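Local coordinates for protein kappa-carrageenase (Pseudoalteromonas carrageenovora, PDB 1DYP) that hydrolyses internal beta-1,4 linkages between D-galactose 4-sulfate and 3,6-anhydro-D-galactose in kappa-carrageenan, here as its catalytic domain, at residues A[101-106]-A[190-195]. The protein carries 1 engineered substitution. Sequence-based numbering, arbitrary orientation.
Sequences EARIKG and NDFHTY
The Phe192 ring has Lys105 CB over one face, 3.7 Å from its centroid in a CH-pi contact, with Arg103 O at the edge by CD2 and Asp191 OD1 at the edge by CD1. Phe192 CB sits over the centre of one face of the Arg103 guanidinium, 3.4 Å from CZ; the two planes are 19° apart. Phe192 immediately precedes strand 193-199, which pairs antiparallel with strand 98-105 in the beta-sandwich (jelly roll) of glycoside hydrolase family 16. Ala102 with Tyr195 and Ile104 with His193 form hydrogen-bonded pairs, Arg103 with Thr194 the non-hydrogen-bonded pair between them. One water, 2.8 Å from Arg103 NH2 in the guanidinium plane, donates to Asp191 OD1, bridging charges that do not meet. An alanine in place of Phe192 would probably leave Lys105 CB without the ring face it packs on and open a gap there. On the opposite face of the strand pair, Ile104 CB packs against Tyr195 CD2. With its CG anti to the carbonyl carbon (chi1 -61°), Tyr195 lies alongside strand 98-105; its side chain touches Leu143 and Phe186 and is about 9 Å from that of the proton donor Glu142. His193 NE2 donates to Asn190 O, while ND1 hydrogen-bonds to Asp209 OD2. At the Tyr195 ring edge, a water 2.7 Å from OH donates to Ile104 O, which also accepts His193 N from 37° above its carbonyl plane.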
ATOM      1  N   GLU A 101      -6.852   3.581  -9.587  1.00  7.97           N
ATOM      2  CA  GLU A 101      -7.716   2.424  -9.445  1.00  8.35           C
ATOM      3  C   GLU A 101      -6.985   1.130  -9.746  1.00  7.92           C
ATOM      4  O   GLU A 101      -6.194   1.051 -10.680  1.00  7.74           O
ATOM      5  CB  GLU A 101      -8.918   2.564 -10.379  1.00  9.22           C
ATOM      6  CG  GLU A 101      -9.865   1.384 -10.383  1.00 10.82           C
ATOM      7  CD  GLU A 101     -11.055   1.618 -11.292  1.00 11.47           C
ATOM      8  OE1 GLU A 101     -11.839   2.552 -11.013  1.00 12.53           O
ATOM      9  OE2 GLU A 101     -11.202   0.872 -12.285  1.00 12.54           O
ATOM     10  N   ALA A 102      -7.242   0.114  -8.933  1.00  7.71           N
ATOM     11  CA  ALA A 102      -6.641  -1.193  -9.145  1.00  7.47           C
ATOM     12  C   ALA A 102      -7.737  -2.230  -8.951  1.00  7.64           C
ATOM     13  O   ALA A 102      -8.585  -2.090  -8.069  1.00  7.50           O
ATOM     14  CB  ALA A 102      -5.500  -1.432  -8.161  1.00  7.70           C
ATOM     15  N   ARG A 103      -7.732  -3.246  -9.805  1.00  7.49           N
ATOM     16  CA  ARG A 103      -8.707  -4.329  -9.733  1.00  7.84           C
ATOM     17  C   ARG A 103      -7.931  -5.439  -9.049  1.00  7.67           C
ATOM     18  O   ARG A 103      -7.028  -6.034  -9.637  1.00  7.60           O
ATOM     19  CB  ARG A 103      -9.143  -4.735 -11.141  1.00  8.25           C
ATOM     20  CG  ARG A 103     -10.242  -5.771 -11.151  1.00  9.22           C
ATOM     21  CD  ARG A 103     -11.181  -5.562 -12.324  1.00 10.58           C
ATOM     22  NE  ARG A 103     -12.324  -6.462 -12.243  1.00 11.01           N
ATOM     23  CZ  ARG A 103     -12.302  -7.738 -12.616  1.00 11.47           C
ATOM     24  NH1 ARG A 103     -11.193  -8.275 -13.110  1.00 11.62           N
ATOM     25  NH2 ARG A 103     -13.389  -8.481 -12.481  1.00 12.39           N
ATOM     26  N   ILE A 104      -8.293  -5.706  -7.798  1.00  7.42           N
ATOM     27  CA  ILE A 104      -7.576  -6.670  -6.976  1.00  7.48           C
ATOM     28  C   ILE A 104      -8.394  -7.802  -6.378  1.00  7.64           C
ATOM     29  O   ILE A 104      -9.565  -7.641  -6.050  1.00  7.50           O
ATOM     30  CB  ILE A 104      -6.896  -5.922  -5.798  1.00  7.44           C
ATOM     31  CG1 ILE A 104      -5.909  -4.889  -6.342  1.00  7.38           C
ATOM     32  CG2 ILE A 104      -6.218  -6.907  -4.855  1.00  7.68           C
ATOM     33  CD1 ILE A 104      -5.426  -3.900  -5.302  1.00  7.38           C
ATOM     34  N   LYS A 105      -7.738  -8.948  -6.237  1.00  8.19           N
ATOM     35  CA  LYS A 105      -8.322 -10.126  -5.617  1.00  8.63           C
ATOM     36  C   LYS A 105      -7.382 -10.400  -4.450  1.00  8.56           C
ATOM     37  O   LYS A 105      -6.172 -10.515  -4.638  1.00  8.23           O
ATOM     38  CB  LYS A 105      -8.313 -11.298  -6.590  1.00  9.40           C
ATOM     39  CG  LYS A 105      -8.880 -12.590  -6.044  1.00 10.74           C
ATOM     40  CD  LYS A 105      -8.874 -13.591  -7.180  1.00 12.02           C
ATOM     41  CE  LYS A 105      -9.382 -14.942  -6.791  1.00 13.35           C
ATOM     42  NZ  LYS A 105      -9.366 -15.791  -8.015  1.00 13.80           N
ATOM     43  N   GLY A 106      -7.932 -10.476  -3.244  1.00  8.67           N
ATOM     44  CA  GLY A 106      -7.105 -10.716  -2.077  1.00  8.82           C
ATOM     45  C   GLY A 106      -6.544 -12.121  -1.998  1.00  8.87           C
ATOM     46  O   GLY A 106      -6.956 -13.011  -2.745  1.00  8.92           O
ATOM     47  N   ASN A 190     -12.705 -13.223  -2.791  1.00  9.63           N
ATOM     48  CA  ASN A 190     -13.514 -13.828  -3.838  1.00 10.33           C
ATOM     49  C   ASN A 190     -13.638 -12.934  -5.062  1.00 10.35           C
ATOM     50  O   ASN A 190     -14.293 -11.893  -5.023  1.00 10.59           O
ATOM     51  CB  ASN A 190     -14.913 -14.141  -3.315  1.00 10.82           C
ATOM     52  CG  ASN A 190     -15.688 -15.033  -4.260  1.00 11.77           C
ATOM     53  OD1 ASN A 190     -15.455 -16.242  -4.314  1.00 12.82           O
ATOM     54  ND2 ASN A 190     -16.597 -14.442  -5.028  1.00 11.89           N
ATOM     55  N   ASP A 191     -13.016 -13.357  -6.156  1.00 10.39           N
ATOM     56  CA  ASP A 191     -13.057 -12.603  -7.400  1.00 10.33           C
ATOM     57  C   ASP A 191     -12.354 -11.261  -7.239  1.00 10.13           C
ATOM     58  O   ASP A 191     -11.833 -10.935  -6.170  1.00  9.95           O
ATOM     59  CB  ASP A 191     -14.506 -12.365  -7.835  1.00 10.92           C
ATOM     60  CG  ASP A 191     -14.667 -12.338  -9.344  1.00 11.34           C
ATOM     61  OD1 ASP A 191     -13.753 -11.856 -10.043  1.00 11.79           O
ATOM     62  OD2 ASP A 191     -15.723 -12.793  -9.834  0.80 12.12           O
ATOM     63  N   PHE A 192     -12.359 -10.479  -8.308  1.00  9.66           N
ATOM     64  CA  PHE A 192     -11.716  -9.180  -8.299  1.00  9.11           C
ATOM     65  C   PHE A 192     -12.682  -8.059  -7.974  1.00  8.92           C
ATOM     66  O   PHE A 192     -13.866  -8.126  -8.295  1.00  9.42           O
ATOM     67  CB  PHE A 192     -11.061  -8.914  -9.653  1.00  8.87           C
ATOM     68  CG  PHE A 192      -9.908  -9.821  -9.950  1.00  8.57           C
ATOM     69  CD1 PHE A 192     -10.122 -11.129 -10.379  1.00  8.79           C
ATOM     70  CD2 PHE A 192      -8.604  -9.381  -9.764  1.00  8.56           C
ATOM     71  CE1 PHE A 192      -9.048 -11.984 -10.617  1.00  8.57           C
ATOM     72  CE2 PHE A 192      -7.523 -10.226  -9.999  1.00  8.43           C
ATOM     73  CZ  PHE A 192      -7.744 -11.532 -10.426  1.00  8.64           C
ATOM     74  N   HIS A 193     -12.159  -7.031  -7.322  1.00  8.66           N
ATOM     75  CA  HIS A 193     -12.947  -5.867  -6.954  1.00  8.32           C
ATOM     76  C   HIS A 193     -12.099  -4.647  -7.243  1.00  7.99           C
ATOM     77  O   HIS A 193     -10.875  -4.741  -7.316  1.00  7.62           O
ATOM     78  CB  HIS A 193     -13.328  -5.954  -5.478  1.00  8.67           C
ATOM     79  CG  HIS A 193     -14.203  -7.126  -5.170  1.00  9.15           C
ATOM     80  ND1 HIS A 193     -15.576  -7.082  -5.294  1.00  9.28           N
ATOM     81  CD2 HIS A 193     -13.895  -8.405  -4.848  1.00  9.36           C
ATOM     82  CE1 HIS A 193     -16.074  -8.283  -5.066  1.00  9.45           C
ATOM     83  NE2 HIS A 193     -15.076  -9.104  -4.795  1.00  9.40           N
ATOM     84  N   THR A 194     -12.745  -3.504  -7.424  1.00  7.75           N
ATOM     85  CA  THR A 194     -12.016  -2.288  -7.741  1.00  7.90           C
ATOM     86  C   THR A 194     -11.843  -1.391  -6.533  1.00  7.52           C
ATOM     87  O   THR A 194     -12.796  -1.098  -5.810  1.00  7.91           O
ATOM     88  CB  THR A 194     -12.715  -1.505  -8.863  1.00  8.28           C
ATOM     89  OG1 THR A 194     -13.993  -1.046  -8.407  1.00  9.89           O
ATOM     90  CG2 THR A 194     -12.903  -2.397 -10.075  1.00  8.51           C
ATOM     91  N   TYR A 195     -10.605  -0.964  -6.330  1.00  7.14           N
ATOM     92  CA  TYR A 195     -10.241  -0.105  -5.218  1.00  6.77           C
ATOM     93  C   TYR A 195      -9.638   1.158  -5.808  1.00  6.59           C
ATOM     94  O   TYR A 195      -8.640   1.106  -6.526  1.00  6.75           O
ATOM     95  CB  TYR A 195      -9.225  -0.836  -4.341  1.00  6.68           C
ATOM     96  CG  TYR A 195      -9.782  -2.113  -3.757  1.00  6.19           C
ATOM     97  CD1 TYR A 195     -10.554  -2.092  -2.594  1.00  6.38           C
ATOM     98  CD2 TYR A 195      -9.585  -3.337  -4.396  1.00  6.09           C
ATOM     99  CE1 TYR A 195     -11.117  -3.257  -2.084  1.00  5.91           C
ATOM    100  CE2 TYR A 195     -10.147  -4.514  -3.893  1.00  6.00           C
ATOM    101  CZ  TYR A 195     -10.911  -4.462  -2.738  1.00  6.11           C
ATOM    102  OH  TYR A 195     -11.476  -5.612  -2.236  1.00  6.08           O
TER
HETATM  103  O   HOH W   1     -13.364 -11.249 -12.635  1.00 27.20           O
HETATM  104  O   HOH W   2     -14.016  -5.603 -10.414  1.00 33.52           O
HETATM  105  O   HOH W   3     -10.718  -7.811  -3.587  1.00  6.75           O